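Local coordinates for glutathione transferase o1 (PDB 3RBT), which probably conjugates glutathione to other compounds and may also reduce dehydroascorbate, as an omega-class glutathione transferase, at residues L27-V32 with R40-L45; E91-C96 with D176-P181; K131-C136 with H240-Y245; Y187-V192 with V198-L203. All coordinates share one frame; numbering follows the deposited sequence.

In the fold
The four contacts trace how a glutathione transferase chain is knitted together. Contact 1 lies inside the N-terminal, thioredoxin-like domain, within the beta-alpha-beta unit that opens it. Its centre is about 10 Å from that of contact 2, where helix 92-102 of the same domain meets helix 174-186 of the helical C-terminal domain; R40 of contact 1 bonds to both these helices and so helps join the domains. Contact 3, centred about 18 Å from contact 1, fastens the C-terminal tail to helix 113-138. Contact 4, about 28 Å from contact 1 between centres, is a local surface pairing. Along the chain contact 1 comes first, contacts 2 and 3 interlock, and contact 4 nests within contact 3.

Contact 1: residues L27-V32 with R40-L45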
# COMPACT_ATOMS: atom_id res chain seq x y z
N LEU A 27 0.47 -23.25 -7.62
CA LEU A 27 0.36 -21.85 -7.99
C LEU A 27 1.51 -21.54 -8.94
O LEU A 27 2.50 -22.27 -8.98
CB LEU A 27 0.42 -20.98 -6.74
CG LEU A 27 -0.88 -20.50 -6.06
CD1 LEU A 27 -2.04 -21.50 -6.10
CD2 LEU A 27 -0.59 -20.05 -4.63
N ARG A 28 1.38 -20.47 -9.71
CA ARG A 28 2.39 -20.14 -10.72
C ARG A 28 2.89 -18.72 -10.56
O ARG A 28 2.11 -17.76 -10.64
CB ARG A 28 1.80 -20.33 -12.13
CG ARG A 28 2.80 -20.14 -13.27
CD ARG A 28 2.12 -20.38 -14.61
NE ARG A 28 1.77 -21.79 -14.82
CZ ARG A 28 0.69 -22.23 -15.47
NH1 ARG A 28 -0.19 -21.38 -15.98
NH2 ARG A 28 0.49 -23.53 -15.60
N LEU A 29 4.20 -18.57 -10.36
CA LEU A 29 4.81 -17.26 -10.30
C LEU A 29 5.54 -16.92 -11.60
O LEU A 29 6.45 -17.66 -12.03
CB LEU A 29 5.77 -17.16 -9.10
CG LEU A 29 6.29 -15.74 -8.78
CD1 LEU A 29 5.18 -14.84 -8.25
CD2 LEU A 29 7.47 -15.78 -7.80
N TYR A 30 5.12 -15.83 -12.22
CA TYR A 30 5.85 -15.20 -13.32
C TYR A 30 6.84 -14.21 -12.73
O TYR A 30 6.45 -13.24 -12.07
CB TYR A 30 4.90 -14.50 -14.29
CG TYR A 30 3.93 -15.41 -15.02
CD1 TYR A 30 2.70 -15.73 -14.46
CD2 TYR A 30 4.24 -15.93 -16.28
CE1 TYR A 30 1.80 -16.56 -15.13
CE2 TYR A 30 3.35 -16.77 -16.95
CZ TYR A 30 2.12 -17.07 -16.36
OH TYR A 30 1.21 -17.89 -16.99
N HIS A 31 8.12 -14.45 -12.97
CA HIS A 31 9.20 -13.82 -12.23
C HIS A 31 10.38 -13.56 -13.15
O HIS A 31 10.75 -14.42 -13.95
CB HIS A 31 9.61 -14.76 -11.08
CG HIS A 31 10.90 -14.42 -10.41
ND1 HIS A 31 11.08 -13.27 -9.67
CD2 HIS A 31 12.06 -15.11 -10.31
CE1 HIS A 31 12.31 -13.25 -9.18
NE2 HIS A 31 12.92 -14.36 -9.56
N VAL A 32 10.95 -12.36 -13.06
CA VAL A 32 12.21 -12.09 -13.75
C VAL A 32 13.37 -12.44 -12.82
O VAL A 32 13.45 -11.93 -11.70
CB VAL A 32 12.34 -10.62 -14.18
CG1 VAL A 32 13.72 -10.37 -14.79
CG2 VAL A 32 11.26 -10.25 -15.17
N ARG A 40 10.79 -11.68 -2.84
CA ARG A 40 9.76 -11.52 -1.81
C ARG A 40 8.68 -12.58 -1.83
O ARG A 40 8.38 -13.20 -0.81
CB ARG A 40 9.06 -10.18 -2.01
CG ARG A 40 9.47 -9.10 -1.10
CD ARG A 40 8.50 -7.93 -1.23
NE ARG A 40 8.92 -6.86 -0.34
CZ ARG A 40 8.48 -5.61 -0.38
NH1 ARG A 40 7.58 -5.24 -1.29
NH2 ARG A 40 8.95 -4.74 0.50
N VAL A 41 8.05 -12.73 -3.00
CA VAL A 41 6.96 -13.68 -3.16
C VAL A 41 7.48 -15.12 -3.06
O VAL A 41 6.81 -15.98 -2.49
CB VAL A 41 6.18 -13.45 -4.47
CG1 VAL A 41 5.04 -14.45 -4.60
CG2 VAL A 41 5.62 -12.01 -4.51
N LEU A 42 8.67 -15.39 -3.60
CA LEU A 42 9.29 -16.72 -3.45
C LEU A 42 9.51 -17.09 -1.98
O LEU A 42 9.26 -18.23 -1.58
CB LEU A 42 10.61 -16.84 -4.24
CG LEU A 42 10.50 -16.89 -5.77
CD1 LEU A 42 11.87 -16.69 -6.42
CD2 LEU A 42 9.85 -18.20 -6.23
N LEU A 43 9.97 -16.13 -1.18
CA LEU A 43 10.18 -16.35 0.26
C LEU A 43 8.89 -16.74 1.00
O LEU A 43 8.87 -17.69 1.78
CB LEU A 43 10.80 -15.11 0.91
CG LEU A 43 12.22 -14.76 0.47
CD1 LEU A 43 12.67 -13.42 1.09
CD2 LEU A 43 13.23 -15.90 0.75
N VAL A 44 7.82 -15.98 0.74
CA VAL A 44 6.51 -16.21 1.36
C VAL A 44 5.92 -17.56 0.97
O VAL A 44 5.50 -18.33 1.84
CB VAL A 44 5.54 -15.03 1.07
CG1 VAL A 44 4.12 -15.33 1.56
CG2 VAL A 44 6.07 -13.76 1.73
N LEU A 45 5.90 -17.85 -0.32
CA LEU A 45 5.43 -19.16 -0.82
C LEU A 45 6.13 -20.32 -0.11
O LEU A 45 5.49 -21.31 0.28
CB LEU A 45 5.68 -19.28 -2.32
CG LEU A 45 4.75 -18.51 -3.26
CD1 LEU A 45 5.46 -18.30 -4.58
CD2 LEU A 45 3.43 -19.27 -3.46
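L29 faces L42 with 8.2 Å between their CA atoms, at the middle of a strand laid on a helix: strand 27-31 and helix segment 40-45 run nearly antiparallel, at 158°, their axes 10.3 Å apart. L29 works as a fork. With its CG anti to the backbone N (chi1 -169°), it sends CD1 to V41 CG1, 3.7 Å away, while CD2 meets L42 CD2, also at 3.7 Å. L42 forks in turn, since its other methyl, CD1, sits over one face of the H31 ring, 4.3 Å from the ring centroid and shifted toward the rim on the NE2 side, a CH-pi contact. A looser touch, 4.3 Å between L27 CD2 and L45 CD2, closes the far end. Cutting L29 back to alanine removes both methyls and is likely to leave V41 CG1 and L42 CD2 without their common partner. R28 turns away from the helix and forms salt bridges with E53 and E79. The backbones of L27 and L29 bond to the neighbouring strand 52-56, whereas the helix is met through buried methyls and one imidazole face, held by dispersion and shape.

Contact 2: residues E91-C96 with D176-P181; sequences ESVVIC and DYMVWP
V93 and M178 mark the nearest backbone approach, 8.1 Å between CA atoms, of two helix segments, 92-96 and 176-181, whose axes stay 11.9 Å apart and run at 145° to each other. One long side chain spans much of that distance. M178 bends at chi2 (-47°) and again at chi3 (-86°), and the double bend lays its terminal methyl and its sulfur on different residues of the opposing helix. CE rests 3.8 Å from V93 CA and 3.9 Å from V93 CG2, the two side chains crossing at about a right angle. The sulfur meets sulfur: M178 SD lies 3.8 Å from C96 SG, with C96 CB only slightly farther off. Polar cross-bracing comes from a third helix, because R40 gives NH1 to S92 OG and NE to the carbonyl O of M178, thereby tying both segments to helix 36-47. V93 also packs on R120 of the second subunit, so this edge of the contact borders the dimer interface. The pairing is characteristic of the glutathione transferase fold, in which a thioredoxin-like N-terminal domain packs on an all-helical C-terminal domain.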
# COMPACT_ATOMS: atom_id res chain seq x y z
N GLU A 91 1.21 -7.01 -7.71
CA GLU A 91 1.74 -6.23 -6.58
C GLU A 91 2.18 -7.10 -5.40
O GLU A 91 1.34 -7.76 -4.76
CB GLU A 91 0.78 -5.12 -6.15
CG GLU A 91 0.53 -4.06 -7.23
CD GLU A 91 -0.13 -2.81 -6.69
OE1 GLU A 91 -0.09 -2.59 -5.46
OE2 GLU A 91 -0.68 -2.02 -7.51
N SER A 92 3.48 -7.10 -5.11
CA SER A 92 4.09 -8.09 -4.19
C SER A 92 3.46 -8.10 -2.80
O SER A 92 3.28 -9.15 -2.21
CB SER A 92 5.61 -7.89 -4.08
OG SER A 92 5.92 -6.66 -3.46
N VAL A 93 3.14 -6.91 -2.28
CA VAL A 93 2.46 -6.78 -1.00
C VAL A 93 1.07 -7.44 -1.02
O VAL A 93 0.74 -8.22 -0.14
CB VAL A 93 2.31 -5.30 -0.56
CG1 VAL A 93 1.58 -5.22 0.78
CG2 VAL A 93 3.69 -4.65 -0.46
N VAL A 94 0.28 -7.12 -2.04
CA VAL A 94 -1.06 -7.69 -2.18
C VAL A 94 -0.98 -9.22 -2.34
O VAL A 94 -1.77 -9.97 -1.73
CB VAL A 94 -1.82 -7.04 -3.35
CG1 VAL A 94 -3.17 -7.70 -3.56
CG2 VAL A 94 -2.00 -5.55 -3.09
N ILE A 95 -0.01 -9.65 -3.14
CA ILE A 95 0.24 -11.08 -3.40
C ILE A 95 0.57 -11.83 -2.12
O ILE A 95 -0.03 -12.87 -1.83
CB ILE A 95 1.36 -11.28 -4.45
CG1 ILE A 95 0.83 -10.94 -5.86
CG2 ILE A 95 1.85 -12.70 -4.43
CD1 ILE A 95 1.93 -10.71 -6.94
N CYS A 96 1.51 -11.30 -1.35
CA CYS A 96 1.96 -11.96 -0.14
C CYS A 96 0.87 -11.97 0.92
O CYS A 96 0.75 -12.96 1.65
CB CYS A 96 3.23 -11.29 0.39
SG CYS A 96 4.72 -11.58 -0.63
N ASP A 176 10.04 -9.56 8.28
CA ASP A 176 11.35 -10.15 7.97
C ASP A 176 11.53 -10.54 6.50
O ASP A 176 12.51 -10.15 5.87
CB ASP A 176 11.62 -11.34 8.88
CG ASP A 176 11.60 -10.96 10.34
OD1 ASP A 176 12.62 -10.43 10.84
OD2 ASP A 176 10.55 -11.17 10.97
N TYR A 177 10.60 -11.32 5.96
CA TYR A 177 10.71 -11.78 4.58
C TYR A 177 10.43 -10.68 3.54
O TYR A 177 11.04 -10.70 2.47
CB TYR A 177 9.80 -12.99 4.32
CG TYR A 177 10.21 -14.26 5.06
CD1 TYR A 177 9.34 -14.89 5.95
CD2 TYR A 177 11.46 -14.83 4.86
CE1 TYR A 177 9.70 -16.05 6.62
CE2 TYR A 177 11.84 -15.99 5.52
CZ TYR A 177 10.96 -16.59 6.40
OH TYR A 177 11.34 -17.74 7.06
N MET A 178 9.53 -9.75 3.86
CA MET A 178 9.23 -8.63 2.96
C MET A 178 10.46 -7.76 2.71
O MET A 178 10.66 -7.24 1.62
CB MET A 178 8.10 -7.75 3.53
CG MET A 178 6.68 -8.36 3.47
SD MET A 178 6.24 -9.10 1.88
CE MET A 178 5.62 -7.69 0.99
N VAL A 179 11.28 -7.63 3.74
CA VAL A 179 12.42 -6.73 3.77
C VAL A 179 13.71 -7.41 3.26
O VAL A 179 14.59 -6.75 2.69
CB VAL A 179 12.57 -6.21 5.23
CG1 VAL A 179 13.97 -6.15 5.70
CG2 VAL A 179 11.82 -4.87 5.41
N TRP A 180 13.78 -8.73 3.42
CA TRP A 180 15.01 -9.47 3.17
C TRP A 180 15.63 -9.32 1.77
O TRP A 180 16.85 -9.13 1.68
CB TRP A 180 14.87 -10.96 3.52
CG TRP A 180 16.20 -11.66 3.40
CD1 TRP A 180 16.55 -12.59 2.48
CD2 TRP A 180 17.36 -11.41 4.20
NE1 TRP A 180 17.87 -12.96 2.67
CE2 TRP A 180 18.38 -12.25 3.72
CE3 TRP A 180 17.63 -10.56 5.28
CZ2 TRP A 180 19.66 -12.28 4.30
CZ3 TRP A 180 18.90 -10.57 5.84
CH2 TRP A 180 19.90 -11.43 5.35
N PRO A 181 14.83 -9.42 0.69
CA PRO A 181 15.47 -9.41 -0.63
C PRO A 181 16.46 -8.25 -0.84
O PRO A 181 17.55 -8.48 -1.35
CB PRO A 181 14.28 -9.32 -1.59
CG PRO A 181 13.22 -10.06 -0.87
CD PRO A 181 13.37 -9.61 0.56

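Contact 3: residues K131-C136 with H240-Y245; sequences KGSLEC and HSMGYY
M242 lies against L134, their CA atoms 7.1 Å apart, where the irregular tail 240-245 passes helix segment 131-136. The tight part of the contact belongs to this methionine. Its chain is extended from CB to CE (chi2 179°, chi3 164°), and it slides past L134 in the opposite direction, so that a single methyl touches much of its length: L134 CD1 is 3.7 Å from M242 CB and equally close to M242 SD. At the end, M242 CE comes to 3.4 Å from S133 OG. That hydroxyl is already engaged with the carbonyl O of I130 one turn back, so the methyl covers a polar atom that has its mate. With a serine here in place of M242, S133 OG and L134 CD1 would probably lose the thioether lying against them, opening a gap between tail and helix. The looser side begins at G243, whose N stays 4.3 Å from L134 CD1, a slack approach. L134 itself is partly exposed, and beyond G243 the tail carries the exposed Y244 and Y245. Other bonds hold the tail in place: the carbonyls of S241 and G243 both accept from N35 ND2, and the backbone of Y244 bonds with I75. Following helix 227-237, the tail thus runs between helix 113-138 of the C-terminal domain and loops of the thioredoxin-like domain.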
# COMPACT_ATOMS: atom_id res chain seq x y z
N LYS A 131 14.40 2.50 -3.04
CA LYS A 131 14.71 3.58 -3.99
C LYS A 131 16.22 3.85 -4.08
O LYS A 131 16.78 3.89 -5.17
CB LYS A 131 13.97 4.88 -3.65
CG LYS A 131 12.46 4.83 -3.86
CD LYS A 131 11.79 6.13 -3.40
CE LYS A 131 10.27 6.05 -3.55
NZ LYS A 131 9.64 7.39 -3.40
N GLY A 132 16.85 4.04 -2.92
CA GLY A 132 18.30 4.22 -2.83
C GLY A 132 19.10 3.05 -3.40
O GLY A 132 20.10 3.26 -4.09
N SER A 133 18.66 1.83 -3.12
CA SER A 133 19.36 0.65 -3.63
C SER A 133 19.23 0.54 -5.15
O SER A 133 20.18 0.16 -5.85
CB SER A 133 18.86 -0.62 -2.93
OG SER A 133 17.66 -1.06 -3.52
N LEU A 134 18.04 0.89 -5.66
CA LEU A 134 17.75 0.90 -7.08
C LEU A 134 18.70 1.82 -7.85
O LEU A 134 19.29 1.42 -8.86
CB LEU A 134 16.29 1.33 -7.29
CG LEU A 134 15.58 1.14 -8.63
CD1 LEU A 134 15.45 -0.33 -8.98
CD2 LEU A 134 14.19 1.78 -8.55
N GLU A 135 18.84 3.05 -7.37
CA GLU A 135 19.73 4.04 -7.95
C GLU A 135 21.20 3.59 -7.85
O GLU A 135 21.99 3.80 -8.78
CB GLU A 135 19.54 5.39 -7.25
CG GLU A 135 20.45 6.51 -7.73
CD GLU A 135 20.22 7.82 -6.98
OE1 GLU A 135 21.10 8.70 -7.03
OE2 GLU A 135 19.16 7.96 -6.33
N CYS A 136 21.53 2.98 -6.72
CA CYS A 136 22.87 2.49 -6.45
C CYS A 136 23.32 1.47 -7.49
O CYS A 136 24.38 1.63 -8.09
CB CYS A 136 22.94 1.88 -5.04
SG CYS A 136 24.60 1.40 -4.49
N HIS A 240 17.78 -2.49 -14.61
CA HIS A 240 16.79 -2.52 -15.69
C HIS A 240 15.59 -3.42 -15.41
O HIS A 240 14.46 -3.14 -15.83
CB HIS A 240 17.46 -2.88 -17.02
CG HIS A 240 18.32 -1.78 -17.57
ND1 HIS A 240 19.64 -1.96 -17.90
CD2 HIS A 240 18.04 -0.48 -17.82
CE1 HIS A 240 20.14 -0.83 -18.35
NE2 HIS A 240 19.19 0.09 -18.31
N SER A 241 15.85 -4.49 -14.67
CA SER A 241 14.84 -5.49 -14.36
C SER A 241 14.60 -5.66 -12.84
O SER A 241 14.06 -6.66 -12.38
CB SER A 241 15.24 -6.79 -15.07
OG SER A 241 15.35 -7.88 -14.18
N MET A 242 14.97 -4.62 -12.08
CA MET A 242 14.91 -4.61 -10.61
C MET A 242 13.61 -4.02 -10.01
O MET A 242 13.29 -4.27 -8.85
CB MET A 242 16.14 -3.84 -10.08
CG MET A 242 16.41 -3.95 -8.58
SD MET A 242 17.90 -3.02 -8.10
CE MET A 242 17.66 -2.95 -6.33
N GLY A 243 12.88 -3.23 -10.80
CA GLY A 243 11.66 -2.55 -10.31
C GLY A 243 10.42 -3.43 -10.17
O GLY A 243 10.48 -4.65 -10.34
N TYR A 244 9.29 -2.80 -9.84
CA TYR A 244 8.02 -3.52 -9.74
C TYR A 244 7.27 -3.55 -11.09
O TYR A 244 6.15 -4.05 -11.19
CB TYR A 244 7.15 -2.97 -8.60
CG TYR A 244 6.87 -1.48 -8.67
CD1 TYR A 244 5.79 -1.00 -9.41
CD2 TYR A 244 7.67 -0.56 -8.00
CE1 TYR A 244 5.52 0.37 -9.49
CE2 TYR A 244 7.41 0.81 -8.07
CZ TYR A 244 6.34 1.27 -8.81
OH TYR A 244 6.07 2.62 -8.88
N TYR A 245 7.90 -3.00 -12.11
CA TYR A 245 7.42 -3.09 -13.49
C TYR A 245 8.61 -3.22 -14.43
O TYR A 245 9.73 -2.83 -14.10
CB TYR A 245 6.55 -1.89 -13.87
CG TYR A 245 7.20 -0.54 -13.67
CD1 TYR A 245 7.23 0.06 -12.40
CD2 TYR A 245 7.80 0.15 -14.73
CE1 TYR A 245 7.83 1.29 -12.19
CE2 TYR A 245 8.41 1.40 -14.53
CZ TYR A 245 8.42 1.96 -13.25
OH TYR A 245 9.01 3.19 -13.02

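Contact 4: residues Y187-V192 with V198-L203; sequences YLLRCV and VEKKSL
R190 and K201 meet at the protein surface, where a short, weakly bonded helix of about 189-192 faces helix 194-202. The arginine is the chain to follow. Its CB stands 3.4 Å from the carbonyl O of Y187, the same oxygen that accepts the N-H of R190. CG and CD make no close contact with 198-203, and a bend at chi3 (-54°) then swings the guanidinium back toward Y187. NE and NH1 lie farther from the opposing segment, and NH2 makes the contacts. Y187 CD1 lies at the guanidinium edge, in its plane, 3.8 Å from NH2, and K201 CE touches R190 NH2 obliquely at 4.1 Å. K201 arrives extended as far as CE and then turns at chi4 (-85°), which carries its ammonium aside, with NZ 5.0 Å from R190 NH2. A second, lighter touch joins L189 CD2 to K200 CE, 4.3 Å apart, while the K200 side chain also packs on I148, I149 and L152 of helix 145-162. F197, between the two segments in sequence, touches L189 and R190 as well, and K201 reaches A208. Toward segment 187-192 both lysines offer CE, not NZ, as the nearest atom. The like charges of R190 and K201 stand near each other without touching and would probably repel each other mildly, softened by solvent at this surface. The pairing is therefore likely to rest on loose van der Waals contacts, NH2 against a methylene and a methyl against a methylene, and on the short connection between the helices.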
# COMPACT_ATOMS: atom_id res chain seq x y z
N TYR A 187 24.72 -6.80 0.72
CA TYR A 187 26.01 -7.45 0.96
C TYR A 187 26.96 -7.37 -0.25
O TYR A 187 28.17 -7.47 -0.09
CB TYR A 187 25.83 -8.91 1.40
CG TYR A 187 25.15 -9.11 2.75
CD1 TYR A 187 25.84 -8.90 3.95
CD2 TYR A 187 23.83 -9.53 2.83
CE1 TYR A 187 25.22 -9.09 5.19
CE2 TYR A 187 23.20 -9.73 4.06
CZ TYR A 187 23.90 -9.50 5.23
OH TYR A 187 23.27 -9.70 6.43
N LEU A 188 26.42 -7.19 -1.46
CA LEU A 188 27.26 -7.04 -2.65
C LEU A 188 28.22 -5.85 -2.50
O LEU A 188 29.30 -5.84 -3.09
CB LEU A 188 26.42 -6.90 -3.94
CG LEU A 188 25.63 -5.62 -4.25
CD1 LEU A 188 26.50 -4.53 -4.85
CD2 LEU A 188 24.47 -5.90 -5.20
N LEU A 189 27.81 -4.87 -1.69
CA LEU A 189 28.57 -3.64 -1.50
C LEU A 189 29.92 -3.90 -0.84
O LEU A 189 30.82 -3.06 -0.90
CB LEU A 189 27.76 -2.63 -0.68
CG LEU A 189 27.64 -1.24 -1.32
CD1 LEU A 189 26.33 -1.14 -2.08
CD2 LEU A 189 27.73 -0.12 -0.28
N ARG A 190 30.06 -5.06 -0.21
CA ARG A 190 31.32 -5.46 0.41
C ARG A 190 32.33 -5.83 -0.67
O ARG A 190 33.54 -5.75 -0.44
CB ARG A 190 31.12 -6.61 1.39
CG ARG A 190 32.15 -6.63 2.52
CD ARG A 190 32.11 -7.90 3.37
NE ARG A 190 30.77 -8.19 3.90
CZ ARG A 190 30.54 -8.67 5.12
NH1 ARG A 190 31.55 -8.88 5.96
NH2 ARG A 190 29.29 -8.91 5.51
N CYS A 191 31.84 -6.22 -1.84
CA CYS A 191 32.69 -6.45 -3.01
C CYS A 191 33.16 -5.12 -3.62
O CYS A 191 34.26 -5.05 -4.18
CB CYS A 191 31.96 -7.29 -4.07
SG CYS A 191 31.27 -8.86 -3.46
N VAL A 192 32.33 -4.08 -3.51
CA VAL A 192 32.67 -2.75 -4.04
C VAL A 192 33.67 -2.04 -3.14
O VAL A 192 34.75 -1.66 -3.59
CB VAL A 192 31.42 -1.84 -4.21
CG1 VAL A 192 31.81 -0.52 -4.89
CG2 VAL A 192 30.33 -2.56 -5.01
N VAL A 198 31.96 -2.55 6.04
CA VAL A 198 32.07 -3.05 7.42
C VAL A 198 31.84 -1.93 8.45
O VAL A 198 31.21 -2.17 9.49
CB VAL A 198 33.40 -3.85 7.66
CG1 VAL A 198 34.63 -2.99 7.40
CG2 VAL A 198 33.44 -4.45 9.06
N GLU A 199 32.34 -0.73 8.16
CA GLU A 199 32.13 0.43 9.02
C GLU A 199 30.64 0.77 9.12
O GLU A 199 30.09 0.87 10.22
CB GLU A 199 32.92 1.64 8.50
CG GLU A 199 32.96 2.83 9.46
CD GLU A 199 33.64 4.06 8.89
OE1 GLU A 199 34.26 4.81 9.68
OE2 GLU A 199 33.56 4.29 7.66
N LYS A 200 30.00 0.92 7.96
CA LYS A 200 28.56 1.17 7.84
C LYS A 200 27.72 0.10 8.57
O LYS A 200 26.72 0.41 9.21
CB LYS A 200 28.19 1.23 6.35
CG LYS A 200 26.72 1.47 6.02
CD LYS A 200 26.50 1.62 4.51
CE LYS A 200 26.35 0.28 3.80
NZ LYS A 200 25.02 -0.36 4.04
N LYS A 201 28.16 -1.16 8.46
CA LYS A 201 27.48 -2.30 9.08
C LYS A 201 27.49 -2.19 10.61
O LYS A 201 26.48 -2.47 11.27
CB LYS A 201 28.15 -3.61 8.64
CG LYS A 201 27.55 -4.90 9.18
CD LYS A 201 28.25 -6.09 8.54
CE LYS A 201 27.60 -7.41 8.92
NZ LYS A 201 28.10 -7.92 10.22
N SER A 202 28.63 -1.75 11.14
CA SER A 202 28.86 -1.62 12.58
C SER A 202 27.94 -0.58 13.25
O SER A 202 27.78 -0.59 14.47
CB SER A 202 30.33 -1.29 12.84
OG SER A 202 30.55 -0.91 14.19
N LEU A 203 27.36 0.30 12.43
CA LEU A 203 26.40 1.30 12.90
C LEU A 203 25.08 0.68 13.35
O LEU A 203 24.34 1.28 14.14
CB LEU A 203 26.13 2.35 11.81
CG LEU A 203 27.21 3.42 11.55
CD1 LEU A 203 27.14 3.92 10.12
CD2 LEU A 203 27.09 4.58 12.54